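Local coordinates for beta-1,3-1,4-glucanase (Caldicellulosiruptor sp. F32, PDB 5H4R), which hydrolyses mixed-linkage beta-1,3-1,4-glucans (lichenan), as a lichenase of glycoside hydrolase family 5, at residues Ser291-Ser294 with Ser300-Asp303; Phe327-Lys332 with Val340-Tyr345; Thr82-Asp87 with Lys378-Val383; Ala59-Pro64 with Leu70-Ala75; Arg121-Val126 with Lys175-His180. The protein carries 1 engineered substitution. All blocks are in the same frame, centred on the assembly; numbering follows the deposited sequence.

Overall arrangement
From the N terminus, contact 4 comes first: it closes a short loop between strand 50-53 and helix 83-91 of a (beta/alpha)8 barrel. Contact 3 then opens at helix 83-91 and closes only at the hairpin after the last barrel strand, so contacts 5, 1 and 2 all fall within its span, in that order and in series. Contact 5 ties helix 116-131 to the turn leading into strand 181-184; contact 1 folds a loop onto helix 298-316; contact 2 joins the end of strand 322-327 to helix 336-352. Contacts 1 and 2 touch, chiefly where Trp293 meets Phe342 and Tyr345, and contacts 4 and 5 through a Glu73-Arg121 salt bridge.

Contact 1 (Ser291-Ser294 with Ser300-Asp303); sequences SEWS and SRRD
This is a surface contact in which the long loop after the sixth barrel strand folds back onto the start of helix 298-316, with Ser300 pressed against Trp293. Ser300 CB lies over one face of the indole, 3.4 Å from the centroid of the five-membered ring and only 9° off its normal, a close CH-pi contact. The same residue's carbonyl reaches the ring nitrogen: Trp293 NE1 to Ser300 O is 2.9 Å, but the bond is well off straight and weak. With CG anti to the backbone N (chi1 -167°), the indole of Trp293 is swung beneath the helix start, where Arg301 CG also approaches it obliquely at 4.0 Å from Trp293 CZ2; the guanidinium goes on to Val295 O. On its other side the indole meets helix 336-352, with Phe342 edge-to-face. The hydroxyl of Ser300 does the stronger polar work. Its OG takes the backbone N-H of Ser294 over 3.1 Å in an almost straight bond (171°), and a water joins the same OG to Glu292 O. One small side chain thus offers a methylene to the aromatic face and a hydroxyl to the loop backbone, so the loop is fixed by both apolar contact and directional hydrogen bonding.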
# COMPACT_ATOMS: atom_id res chain seq x y z
N SER A 291 -9.17 0.37 -22.48
CA SER A 291 -9.83 1.43 -21.73
C SER A 291 -11.22 1.05 -21.27
O SER A 291 -11.85 1.84 -20.56
CB SER A 291 -9.92 2.70 -22.59
OG SER A 291 -10.74 2.47 -23.72
N GLU A 292 -11.72 -0.11 -21.66
CA GLU A 292 -13.05 -0.57 -21.28
C GLU A 292 -12.95 -1.67 -20.25
O GLU A 292 -12.09 -2.55 -20.34
CB GLU A 292 -13.81 -1.11 -22.50
CG GLU A 292 -14.10 -0.06 -23.54
CD GLU A 292 -14.81 -0.64 -24.75
OE1 GLU A 292 -14.99 -1.87 -24.81
OE2 GLU A 292 -15.21 0.15 -25.64
N TRP A 293 -13.87 -1.64 -19.29
CA TRP A 293 -14.00 -2.66 -18.26
C TRP A 293 -15.50 -2.81 -18.02
O TRP A 293 -16.19 -1.81 -17.86
CB TRP A 293 -13.27 -2.26 -16.97
CG TRP A 293 -13.11 -3.39 -16.00
CD1 TRP A 293 -12.00 -4.17 -15.83
CD2 TRP A 293 -14.10 -3.90 -15.09
NE1 TRP A 293 -12.23 -5.12 -14.86
CE2 TRP A 293 -13.51 -4.98 -14.39
CE3 TRP A 293 -15.42 -3.54 -14.80
CZ2 TRP A 293 -14.22 -5.73 -13.44
CZ3 TRP A 293 -16.12 -4.28 -13.86
CH2 TRP A 293 -15.51 -5.35 -13.18
N SER A 294 -16.01 -4.04 -18.06
CA SER A 294 -17.43 -4.27 -17.91
C SER A 294 -17.72 -5.29 -16.83
O SER A 294 -17.12 -6.37 -16.81
CB SER A 294 -18.04 -4.76 -19.23
OG SER A 294 -19.37 -5.20 -19.03
N SER A 300 -13.06 -9.03 -18.19
CA SER A 300 -12.73 -7.92 -17.30
C SER A 300 -12.56 -8.40 -15.86
O SER A 300 -11.68 -7.92 -15.14
CB SER A 300 -13.83 -6.86 -17.37
OG SER A 300 -13.92 -6.27 -18.65
N ARG A 301 -13.36 -9.37 -15.45
CA ARG A 301 -13.39 -9.80 -14.05
C ARG A 301 -12.30 -10.81 -13.70
O ARG A 301 -11.89 -10.90 -12.54
CB ARG A 301 -14.77 -10.40 -13.75
CG ARG A 301 -15.89 -9.37 -13.90
CD ARG A 301 -17.27 -9.99 -14.15
NE ARG A 301 -17.65 -10.90 -13.07
CZ ARG A 301 -18.82 -10.89 -12.42
NH1 ARG A 301 -19.76 -10.02 -12.73
NH2 ARG A 301 -19.06 -11.78 -11.46
N ARG A 302 -11.82 -11.59 -14.67
CA ARG A 302 -11.03 -12.80 -14.40
C ARG A 302 -9.84 -12.55 -13.47
O ARG A 302 -9.61 -13.31 -12.52
CB ARG A 302 -10.53 -13.37 -15.73
CG ARG A 302 -9.89 -14.72 -15.58
CD ARG A 302 -9.11 -15.10 -16.88
NE ARG A 302 -7.81 -14.43 -16.89
CZ ARG A 302 -6.76 -14.83 -17.58
NH1 ARG A 302 -6.83 -15.88 -18.38
NH2 ARG A 302 -5.62 -14.15 -17.47
N ASP A 303 -9.00 -11.57 -13.79
CA ASP A 303 -7.74 -11.41 -13.05
C ASP A 303 -7.97 -10.92 -11.62
O ASP A 303 -7.14 -11.19 -10.75
CB ASP A 303 -6.81 -10.44 -13.77
CG ASP A 303 -6.23 -10.99 -15.07
OD1 ASP A 303 -6.45 -12.18 -15.39
OD2 ASP A 303 -5.51 -10.22 -15.75
O HOH W 1 -11.48 -4.99 -19.14

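Contact 2 (Phe327-Lys332 with Val340-Tyr345); sequences FGARDK and VEFAAY
Phe342 of helix 336-352 fills the angle made by Phe327, Gly328 and Ala329, where the seventh strand of the (beta/alpha)8 barrel gives way to its loop; strand, loop and helix form one beta-alpha unit. Its ring leaves the helix with CG anti to the backbone N (chi1 166°), which carries CE2 and CZ down to the strand end. Phe327 takes the rarer setting between its own N and carbonyl carbon (chi1 83°) and points toward the helix. The two side chains run past one another in opposite directions, and Phe342 CE2 comes to the rim of the Phe327 ring, near its plane, 4.0 Å from Phe327 CD2. Ala329 CB packs closer, 3.7 Å from Phe342 CE2, approaching that ring obliquely. Ile304 of helix 298-316 also touches Phe342, while Met391 of the last helix touches Phe327. Were Phe342 an alanine, a gap would probably open between helix and strand end, leaving Phe327 and Ala329 without their shared partner. Strand 322-327 also carries Glu326, which lines the glycan pocket, directly before Phe327. No hydrogen bond crosses here; the buried Gly328 O, which finds no polar partner in the model, lies 3.7 Å from Phe342 CZ.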
# COMPACT_ATOMS: atom_id res chain seq x y z
N PHE A 327 -4.54 -0.30 -5.04
CA PHE A 327 -5.15 -0.62 -6.31
C PHE A 327 -5.69 0.68 -6.89
O PHE A 327 -5.72 1.72 -6.23
CB PHE A 327 -6.28 -1.66 -6.19
CG PHE A 327 -7.60 -1.09 -5.80
CD1 PHE A 327 -7.79 -0.56 -4.52
CD2 PHE A 327 -8.68 -1.09 -6.67
CE1 PHE A 327 -9.01 -0.02 -4.14
CE2 PHE A 327 -9.90 -0.56 -6.28
CZ PHE A 327 -10.06 -0.03 -5.01
N GLY A 328 -6.11 0.60 -8.13
CA GLY A 328 -6.75 1.73 -8.78
C GLY A 328 -6.82 1.48 -10.26
O GLY A 328 -6.30 0.49 -10.77
N ALA A 329 -7.52 2.38 -10.96
CA ALA A 329 -7.56 2.39 -12.42
C ALA A 329 -7.30 3.82 -12.87
O ALA A 329 -7.97 4.74 -12.41
CB ALA A 329 -8.90 1.89 -12.94
N ARG A 330 -6.29 3.99 -13.71
CA ARG A 330 -5.92 5.31 -14.19
C ARG A 330 -6.91 5.76 -15.26
O ARG A 330 -7.45 4.96 -16.01
CB ARG A 330 -4.50 5.29 -14.75
CG ARG A 330 -4.32 4.43 -15.98
CD ARG A 330 -2.84 4.17 -16.30
NE ARG A 330 -2.15 5.37 -16.78
CZ ARG A 330 -0.84 5.41 -17.03
NH1 ARG A 330 -0.08 4.33 -16.82
NH2 ARG A 330 -0.27 6.52 -17.50
N ASP A 331 -7.13 7.07 -15.31
CA ASP A 331 -8.00 7.60 -16.35
C ASP A 331 -7.39 7.36 -17.72
O ASP A 331 -6.20 7.58 -17.94
CB ASP A 331 -8.23 9.09 -16.13
CG ASP A 331 -9.03 9.73 -17.25
OD1 ASP A 331 -10.13 9.23 -17.58
OD2 ASP A 331 -8.54 10.70 -17.82
N LYS A 332 -8.23 6.90 -18.65
CA LYS A 332 -7.84 6.70 -20.05
C LYS A 332 -8.85 7.43 -20.90
O LYS A 332 -9.87 6.87 -21.30
CB LYS A 332 -7.75 5.23 -20.42
CG LYS A 332 -6.68 4.56 -19.59
CD LYS A 332 -6.48 3.08 -19.94
CE LYS A 332 -5.25 2.55 -19.28
NZ LYS A 332 -4.98 1.14 -19.64
N VAL A 340 -15.83 3.24 -12.86
CA VAL A 340 -16.87 3.09 -11.84
C VAL A 340 -17.25 1.62 -11.64
O VAL A 340 -17.31 1.10 -10.51
CB VAL A 340 -18.09 3.95 -12.22
CG1 VAL A 340 -19.33 3.58 -11.41
CG2 VAL A 340 -17.79 5.44 -12.07
N GLU A 341 -17.49 0.90 -12.74
CA GLU A 341 -17.83 -0.51 -12.62
C GLU A 341 -16.67 -1.31 -12.03
O GLU A 341 -16.88 -2.16 -11.15
CB GLU A 341 -18.23 -1.08 -13.97
CG GLU A 341 -19.57 -0.55 -14.47
CD GLU A 341 -19.98 -1.08 -15.85
OE1 GLU A 341 -19.69 -2.26 -16.18
OE2 GLU A 341 -20.59 -0.30 -16.63
N PHE A 342 -15.44 -1.04 -12.50
CA PHE A 342 -14.24 -1.66 -11.95
C PHE A 342 -14.16 -1.45 -10.44
O PHE A 342 -13.87 -2.40 -9.69
CB PHE A 342 -13.01 -1.05 -12.63
CG PHE A 342 -11.70 -1.34 -11.94
CD1 PHE A 342 -11.00 -2.50 -12.18
CD2 PHE A 342 -11.16 -0.40 -11.06
CE1 PHE A 342 -9.78 -2.74 -11.54
CE2 PHE A 342 -9.95 -0.63 -10.42
CZ PHE A 342 -9.26 -1.79 -10.66
N ALA A 343 -14.34 -0.21 -9.99
CA ALA A 343 -14.08 0.09 -8.58
C ALA A 343 -15.10 -0.59 -7.69
O ALA A 343 -14.74 -1.15 -6.63
CB ALA A 343 -14.10 1.60 -8.35
N ALA A 344 -16.37 -0.58 -8.09
CA ALA A 344 -17.38 -1.28 -7.33
C ALA A 344 -17.09 -2.77 -7.28
O ALA A 344 -17.19 -3.40 -6.22
CB ALA A 344 -18.76 -1.03 -7.94
N TYR A 345 -16.76 -3.36 -8.43
CA TYR A 345 -16.54 -4.80 -8.47
C TYR A 345 -15.34 -5.19 -7.64
O TYR A 345 -15.40 -6.15 -6.86
CB TYR A 345 -16.36 -5.27 -9.92
CG TYR A 345 -16.25 -6.77 -10.01
CD1 TYR A 345 -17.39 -7.55 -10.13
CD2 TYR A 345 -15.02 -7.40 -9.97
CE1 TYR A 345 -17.31 -8.93 -10.20
CE2 TYR A 345 -14.93 -8.80 -10.05
CZ TYR A 345 -16.07 -9.55 -10.16
OH TYR A 345 -15.99 -10.91 -10.24

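Contact 3 (Thr82-Asp87 with Lys378-Val383); sequences TKQMID and KTLKWV
The flat carboxamide of Gln84 carries a methyl of Leu380 on one side: CD1 stands above the group, 3.3 Å from Gln84 CD, with both OE1 and NE2 farther off at 3.8 and 3.6 Å from that same CD1. The methyl therefore sits over the inner end of the amide, above CD and CG, and not at its polar tips. The indole of Trp382, the other large flat group here, makes no contact with 82-87; it lies against Thr88, one residue on in the same helix, and against Ala92, Phe94 and Leu375. Leu380 is the wedge of the contact, and its two methyls divide the work. While CD1 takes Gln84, CD2 packs on Met85, 3.7 Å from its CA and 3.8 Å from its CB, and the two side chains meet at about a right angle. Gln84 can serve as the platform because its chain is fully extended with CG anti to the N (chi1 -172°). Thr82 caps the start of this helix, its OG1 accepting from Met85 N at 3.0 Å. A glycine in place of Leu380 would probably leave Gln84 and Met85 without their cover and set the Gln84 amide free to turn. Leu380 itself sits at the bend between strands 375-376 and 381-382, with a left-handed backbone (phi 60°, psi 29°), inside the ST turn in which Thr379 OG1 accepts from Lys381 N. A beta-hairpin following the eighth strand is thus laid on the first barrel helix, joining the two ends of the (beta/alpha)8 ring where it closes.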
# COMPACT_ATOMS: atom_id res chain seq x y z
N THR A 82 -3.04 19.04 4.47
CA THR A 82 -3.67 19.79 5.55
C THR A 82 -4.64 18.91 6.30
O THR A 82 -5.09 17.88 5.79
CB THR A 82 -4.43 21.00 5.02
OG1 THR A 82 -5.54 20.53 4.25
CG2 THR A 82 -3.54 21.90 4.19
N LYS A 83 -5.01 19.35 7.51
CA LYS A 83 -6.04 18.64 8.26
C LYS A 83 -7.38 18.67 7.51
O LYS A 83 -8.10 17.67 7.47
CB LYS A 83 -6.20 19.19 9.68
CG LYS A 83 -7.02 18.17 10.52
CD LYS A 83 -7.27 18.60 11.93
CE LYS A 83 -8.17 17.57 12.60
NZ LYS A 83 -9.56 17.57 12.07
N GLN A 84 -7.70 19.80 6.87
CA GLN A 84 -8.95 19.87 6.12
C GLN A 84 -8.98 18.81 5.02
O GLN A 84 -10.02 18.21 4.74
CB GLN A 84 -9.15 21.27 5.53
CG GLN A 84 -10.50 21.49 4.90
CD GLN A 84 -10.68 22.90 4.32
OE1 GLN A 84 -9.76 23.72 4.34
NE2 GLN A 84 -11.87 23.18 3.80
N MET A 85 -7.84 18.57 4.39
CA MET A 85 -7.79 17.55 3.34
C MET A 85 -8.10 16.17 3.90
O MET A 85 -8.89 15.42 3.33
CB MET A 85 -6.40 17.58 2.71
CG MET A 85 -6.21 16.65 1.56
SD MET A 85 -4.49 16.70 1.01
CE MET A 85 -4.27 18.41 0.74
N ILE A 86 -7.48 15.81 5.03
CA ILE A 86 -7.75 14.51 5.61
C ILE A 86 -9.19 14.43 6.10
O ILE A 86 -9.84 13.39 5.99
CB ILE A 86 -6.73 14.21 6.72
CG1 ILE A 86 -5.29 14.36 6.19
CG2 ILE A 86 -6.97 12.83 7.33
CD1 ILE A 86 -5.04 13.60 4.92
N ASP A 87 -9.71 15.53 6.67
CA ASP A 87 -11.13 15.59 7.04
C ASP A 87 -12.02 15.26 5.85
O ASP A 87 -13.04 14.57 5.99
CB ASP A 87 -11.51 16.98 7.52
CG ASP A 87 -10.87 17.39 8.84
OD1 ASP A 87 -10.27 16.56 9.57
OD2 ASP A 87 -11.00 18.60 9.15
N LYS A 378 -6.14 20.81 -4.27
CA LYS A 378 -6.10 22.26 -4.17
C LYS A 378 -7.47 22.84 -3.82
O LYS A 378 -7.55 23.88 -3.14
CB LYS A 378 -5.57 22.85 -5.48
CG LYS A 378 -5.31 24.35 -5.45
CD LYS A 378 -4.53 24.79 -6.69
CE LYS A 378 -3.90 26.18 -6.54
NZ LYS A 378 -4.82 27.26 -6.98
N THR A 379 -8.55 22.23 -4.31
CA THR A 379 -9.90 22.73 -4.08
C THR A 379 -10.66 21.92 -3.05
O THR A 379 -11.72 22.36 -2.59
CB THR A 379 -10.71 22.70 -5.38
OG1 THR A 379 -10.81 21.35 -5.86
CG2 THR A 379 -10.07 23.60 -6.43
N LEU A 380 -10.16 20.73 -2.72
CA LEU A 380 -10.83 19.75 -1.87
C LEU A 380 -12.17 19.31 -2.45
O LEU A 380 -13.09 18.92 -1.73
CB LEU A 380 -11.00 20.28 -0.45
CG LEU A 380 -9.67 20.56 0.24
CD1 LEU A 380 -9.93 21.07 1.62
CD2 LEU A 380 -8.75 19.34 0.30
N LYS A 381 -12.27 19.35 -3.77
CA LYS A 381 -13.41 18.81 -4.49
C LYS A 381 -13.09 17.44 -5.06
O LYS A 381 -11.98 17.19 -5.56
CB LYS A 381 -13.84 19.76 -5.60
CG LYS A 381 -14.38 21.09 -5.07
CD LYS A 381 -15.15 21.87 -6.10
CE LYS A 381 -15.34 23.32 -5.65
NZ LYS A 381 -15.62 23.42 -4.18
N TRP A 382 -14.07 16.54 -5.02
CA TRP A 382 -13.89 15.24 -5.64
C TRP A 382 -14.12 15.38 -7.14
O TRP A 382 -15.20 15.81 -7.58
CB TRP A 382 -14.83 14.19 -5.02
CG TRP A 382 -14.52 13.93 -3.59
CD1 TRP A 382 -15.11 14.52 -2.52
CD2 TRP A 382 -13.49 13.07 -3.08
NE1 TRP A 382 -14.53 14.06 -1.35
CE2 TRP A 382 -13.54 13.17 -1.67
CE3 TRP A 382 -12.55 12.21 -3.66
CZ2 TRP A 382 -12.68 12.45 -0.84
CZ3 TRP A 382 -11.70 11.49 -2.82
CH2 TRP A 382 -11.76 11.63 -1.43
N VAL A 383 -13.11 15.02 -7.93
CA VAL A 383 -13.25 15.07 -9.38
C VAL A 383 -14.10 13.91 -9.89
O VAL A 383 -14.87 14.06 -10.85
CB VAL A 383 -11.85 15.06 -10.02
CG1 VAL A 383 -11.96 15.03 -11.54
CG2 VAL A 383 -11.08 16.29 -9.59

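Contact 4 (Ala59-Pro64 with Leu70-Ala75); sequences AAFENP and LLYETA
Tyr72 is the bump and the loop 59-64 the hollow: the loop curls round the tyrosine ring, with Ala59 at its root, Phe61 across its middle and Pro64 at its hydroxyl. The ring of Phe61 lies so that Tyr72 CE1 stands over its centre, 3.5 Å above the plane. The two planes are 36° apart, a slanting overlap that is neither a stack nor an edge-to-face pair. Phe61 gets there with CG set between its N and carbonyl carbon (chi1 47°), which folds the ring back over the helix instead of letting it swing outward. At the rim of Phe61, in its plane, Ala75 CB fills the remaining notch, 3.6 Å from CZ. At the root the fit is equally close: Ala59 CB nests against the backbone of Tyr72, 3.4 Å from its O. At the far end the hydroxyl slots between the loop backbone and Pro64, whose CG is 3.5 Å from Tyr72 OH. There Tyr72 OH donates to Phe61 O at 2.8 Å, with a C=O...OH angle of 158° and somewhat out of the carbonyl plane. This bond is likely to fix the tyrosine's place along the loop, while Phe61 and Pro64 line one side of the ring, with Ala60 CA on the other. His106 and Phe66 approach the Tyr72 ring edge-to-face from outside the two segments. This is the loop after the first strand of a family 5 (beta/alpha)8 barrel, at the rim of the sugar cleft: Phe61 also meets Trp76, which lines the glycan pocket, and its side chain is about 7 Å from a bound glucose unit.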
# COMPACT_ATOMS: atom_id res chain seq x y z
N ALA A 59 7.57 10.88 -2.62
CA ALA A 59 8.35 11.47 -3.69
C ALA A 59 9.84 11.36 -3.36
O ALA A 59 10.27 11.58 -2.23
CB ALA A 59 7.95 12.93 -3.93
N ALA A 60 10.62 10.96 -4.34
CA ALA A 60 12.03 10.69 -4.10
C ALA A 60 12.77 10.83 -5.42
O ALA A 60 12.31 10.33 -6.45
CB ALA A 60 12.23 9.30 -3.52
N PHE A 61 13.91 11.50 -5.36
CA PHE A 61 14.73 11.77 -6.53
C PHE A 61 16.00 12.46 -6.05
O PHE A 61 16.04 13.02 -4.94
CB PHE A 61 13.99 12.64 -7.55
CG PHE A 61 13.29 13.83 -6.97
CD1 PHE A 61 13.97 15.02 -6.79
CD2 PHE A 61 11.95 13.76 -6.63
CE1 PHE A 61 13.32 16.13 -6.26
CE2 PHE A 61 11.29 14.86 -6.10
CZ PHE A 61 11.99 16.05 -5.92
N GLU A 62 17.03 12.40 -6.87
CA GLU A 62 18.29 13.08 -6.61
C GLU A 62 18.26 14.52 -7.14
O GLU A 62 17.41 14.91 -7.95
CB GLU A 62 19.43 12.31 -7.26
CG GLU A 62 19.52 10.87 -6.81
CD GLU A 62 20.61 10.10 -7.53
OE1 GLU A 62 21.05 10.56 -8.61
OE2 GLU A 62 21.02 9.03 -7.02
N ASN A 63 19.21 15.31 -6.66
CA ASN A 63 19.47 16.66 -7.17
C ASN A 63 18.24 17.55 -7.10
O ASN A 63 17.86 18.16 -8.11
CB ASN A 63 19.98 16.59 -8.61
CG ASN A 63 21.13 15.63 -8.77
OD1 ASN A 63 21.08 14.72 -9.60
ND2 ASN A 63 22.18 15.81 -7.97
N PRO A 64 17.61 17.69 -5.94
CA PRO A 64 16.48 18.61 -5.83
C PRO A 64 16.92 20.03 -6.12
O PRO A 64 18.01 20.46 -5.74
CB PRO A 64 16.03 18.45 -4.37
CG PRO A 64 17.26 18.01 -3.67
CD PRO A 64 17.97 17.12 -4.63
N LEU A 70 11.65 19.57 3.15
CA LEU A 70 10.22 19.35 3.30
C LEU A 70 9.48 19.52 1.98
O LEU A 70 8.37 19.01 1.84
CB LEU A 70 9.65 20.28 4.37
CG LEU A 70 10.11 20.07 5.80
CD1 LEU A 70 9.19 20.82 6.75
CD2 LEU A 70 10.14 18.62 6.17
N LEU A 71 10.07 20.22 1.00
CA LEU A 71 9.43 20.37 -0.30
C LEU A 71 9.34 19.06 -1.08
O LEU A 71 8.64 19.02 -2.09
CB LEU A 71 10.18 21.46 -1.10
CG LEU A 71 10.06 22.85 -0.48
CD1 LEU A 71 10.97 23.86 -1.16
CD2 LEU A 71 8.63 23.34 -0.52
N TYR A 72 9.99 17.98 -0.63
CA TYR A 72 9.70 16.68 -1.22
C TYR A 72 8.22 16.35 -1.08
O TYR A 72 7.65 15.70 -1.95
CB TYR A 72 10.55 15.58 -0.59
CG TYR A 72 11.90 15.40 -1.26
CD1 TYR A 72 12.05 14.61 -2.40
CD2 TYR A 72 13.03 16.04 -0.77
CE1 TYR A 72 13.29 14.45 -3.01
CE2 TYR A 72 14.26 15.89 -1.37
CZ TYR A 72 14.39 15.11 -2.50
OH TYR A 72 15.66 14.99 -3.05
N GLU A 73 7.57 16.80 0.00
CA GLU A 73 6.16 16.50 0.21
C GLU A 73 5.30 16.94 -0.97
O GLU A 73 4.27 16.33 -1.25
CB GLU A 73 5.65 17.18 1.48
CG GLU A 73 4.19 16.81 1.81
CD GLU A 73 3.58 17.59 2.97
OE1 GLU A 73 4.31 18.27 3.73
OE2 GLU A 73 2.33 17.55 3.09
N THR A 74 5.67 18.05 -1.62
CA THR A 74 4.84 18.64 -2.66
C THR A 74 5.46 18.61 -4.04
O THR A 74 4.84 19.07 -5.00
CB THR A 74 4.48 20.08 -2.28
OG1 THR A 74 5.68 20.84 -2.05
CG2 THR A 74 3.66 20.07 -1.01
N ALA A 75 6.66 18.04 -4.17
CA ALA A 75 7.35 18.06 -5.46
C ALA A 75 6.54 17.39 -6.56
O ALA A 75 6.63 17.78 -7.73
CB ALA A 75 8.71 17.38 -5.33

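Contact 5 (Arg121-Val126 with Lys175-His180); sequences RVQQVV and KNYNDH
What stands out is how far one side chain has to reach: the nearest CA atoms of helix 116-131 and the turn 175-180, those of Val126 and Tyr177, are 9.9 Å apart, and the Tyr177 side chain spans most of the gap to meet Gln123 and Val126. Its hydroxyl receives the amide of Gln123, with Gln123 NE2 at 2.9 Å from Tyr177 OH and the N-H pointing at it at 154°. The acceptor lies close to the amide plane, and the nitrogen comes to the edge of the tyrosine ring, whose plane is turned 39° from the amide. Gln123 reaches out because CG is anti to the N (chi1 -177°) and the rest of the chain is stretched. Near the hydroxyl end of the ring, Val126 CG1 leans obliquely on it, 3.9 Å from Tyr177 CE2. Gln123 OE1 bonds in turn to Arg173. An Asx turn at Asn178 shapes the chain as it enters the fourth barrel strand. The hydroxyl accepts from Gln123 and is hydrogen-bonded to Asp127 OD1, to which it probably donates, giving a chain of hydrogen bonds from Arg173 through Gln123 and Tyr177 to Asp127 that would join opposite charges across the gap.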
# COMPACT_ATOMS: atom_id res chain seq x y z
N ARG A 121 7.33 16.34 10.37
CA ARG A 121 6.26 16.65 9.42
C ARG A 121 5.39 15.42 9.13
O ARG A 121 4.16 15.53 9.09
CB ARG A 121 6.86 17.23 8.13
CG ARG A 121 5.82 17.51 7.04
CD ARG A 121 4.72 18.50 7.46
NE ARG A 121 3.70 18.56 6.41
CZ ARG A 121 2.43 18.88 6.60
NH1 ARG A 121 1.98 19.25 7.80
NH2 ARG A 121 1.59 18.86 5.57
N VAL A 122 6.01 14.25 8.93
CA VAL A 122 5.25 13.02 8.75
C VAL A 122 4.32 12.81 9.94
O VAL A 122 3.15 12.45 9.78
CB VAL A 122 6.21 11.83 8.57
CG1 VAL A 122 5.44 10.52 8.61
CG2 VAL A 122 6.96 11.96 7.23
N GLN A 123 4.83 13.04 11.15
CA GLN A 123 4.02 12.83 12.35
C GLN A 123 2.84 13.80 12.40
O GLN A 123 1.75 13.44 12.86
CB GLN A 123 4.90 12.98 13.59
CG GLN A 123 4.15 12.72 14.88
CD GLN A 123 5.02 12.79 16.12
OE1 GLN A 123 6.05 13.48 16.16
NE2 GLN A 123 4.60 12.08 17.17
N GLN A 124 3.05 15.03 11.94
CA GLN A 124 1.95 15.98 11.88
C GLN A 124 0.81 15.45 11.03
O GLN A 124 -0.37 15.59 11.39
CB GLN A 124 2.47 17.30 11.33
CG GLN A 124 1.52 18.43 11.38
CD GLN A 124 2.26 19.74 11.18
OE1 GLN A 124 3.24 19.81 10.41
NE2 GLN A 124 1.83 20.77 11.91
N VAL A 125 1.13 14.85 9.89
CA VAL A 125 0.10 14.32 9.00
C VAL A 125 -0.56 13.06 9.58
O VAL A 125 -1.78 12.88 9.49
CB VAL A 125 0.69 14.09 7.60
CG1 VAL A 125 -0.36 13.44 6.69
CG2 VAL A 125 1.15 15.43 7.04
N VAL A 126 0.22 12.19 10.23
CA VAL A 126 -0.38 11.05 10.94
C VAL A 126 -1.40 11.56 11.96
O VAL A 126 -2.49 11.00 12.11
CB VAL A 126 0.73 10.21 11.60
CG1 VAL A 126 0.10 9.13 12.53
CG2 VAL A 126 1.61 9.58 10.53
N LYS A 175 5.61 5.04 19.24
CA LYS A 175 5.39 3.87 20.10
C LYS A 175 4.10 3.96 20.92
O LYS A 175 3.49 2.93 21.21
CB LYS A 175 6.59 3.65 21.04
CG LYS A 175 6.78 4.71 22.06
CD LYS A 175 8.13 4.57 22.79
CE LYS A 175 8.17 3.35 23.66
NZ LYS A 175 9.41 3.36 24.53
N ASN A 176 3.67 5.17 21.30
CA ASN A 176 2.48 5.33 22.13
C ASN A 176 1.23 5.67 21.33
O ASN A 176 0.24 6.14 21.89
CB ASN A 176 2.74 6.38 23.21
CG ASN A 176 3.76 5.90 24.24
OD1 ASN A 176 4.04 4.71 24.32
ND2 ASN A 176 4.31 6.83 25.02
N TYR A 177 1.27 5.46 20.02
CA TYR A 177 0.07 5.55 19.20
C TYR A 177 -0.71 4.24 19.31
O TYR A 177 -0.11 3.16 19.35
CB TYR A 177 0.44 5.85 17.74
CG TYR A 177 0.80 7.30 17.49
CD1 TYR A 177 1.89 7.87 18.13
CD2 TYR A 177 0.07 8.08 16.61
CE1 TYR A 177 2.21 9.20 17.94
CE2 TYR A 177 0.39 9.41 16.40
CZ TYR A 177 1.47 9.96 17.06
OH TYR A 177 1.83 11.27 16.89
N ASN A 178 -2.04 4.34 19.35
CA ASN A 178 -2.90 3.16 19.52
C ASN A 178 -2.85 2.30 18.26
O ASN A 178 -2.14 2.59 17.29
CB ASN A 178 -4.32 3.58 19.91
CG ASN A 178 -5.12 4.26 18.80
OD1 ASN A 178 -4.91 4.04 17.60
ND2 ASN A 178 -6.09 5.09 19.22
N ASP A 179 -3.60 1.17 18.31
CA ASP A 179 -3.55 0.15 17.25
C ASP A 179 -4.22 0.61 15.96
O ASP A 179 -4.22 -0.17 14.98
CB ASP A 179 -4.25 -1.15 17.67
CG ASP A 179 -3.49 -1.97 18.70
OD1 ASP A 179 -2.31 -1.70 18.98
OD2 ASP A 179 -4.11 -2.92 19.23
N HIS A 180 -4.80 1.81 15.89
CA HIS A 180 -5.21 2.29 14.57
C HIS A 180 -4.00 2.59 13.67
O HIS A 180 -4.16 2.63 12.45
CB HIS A 180 -6.09 3.52 14.70
CG HIS A 180 -7.52 3.20 14.96
ND1 HIS A 180 -7.95 2.55 16.10
CD2 HIS A 180 -8.63 3.43 14.22
CE1 HIS A 180 -9.26 2.40 16.05
NE2 HIS A 180 -9.70 2.92 14.92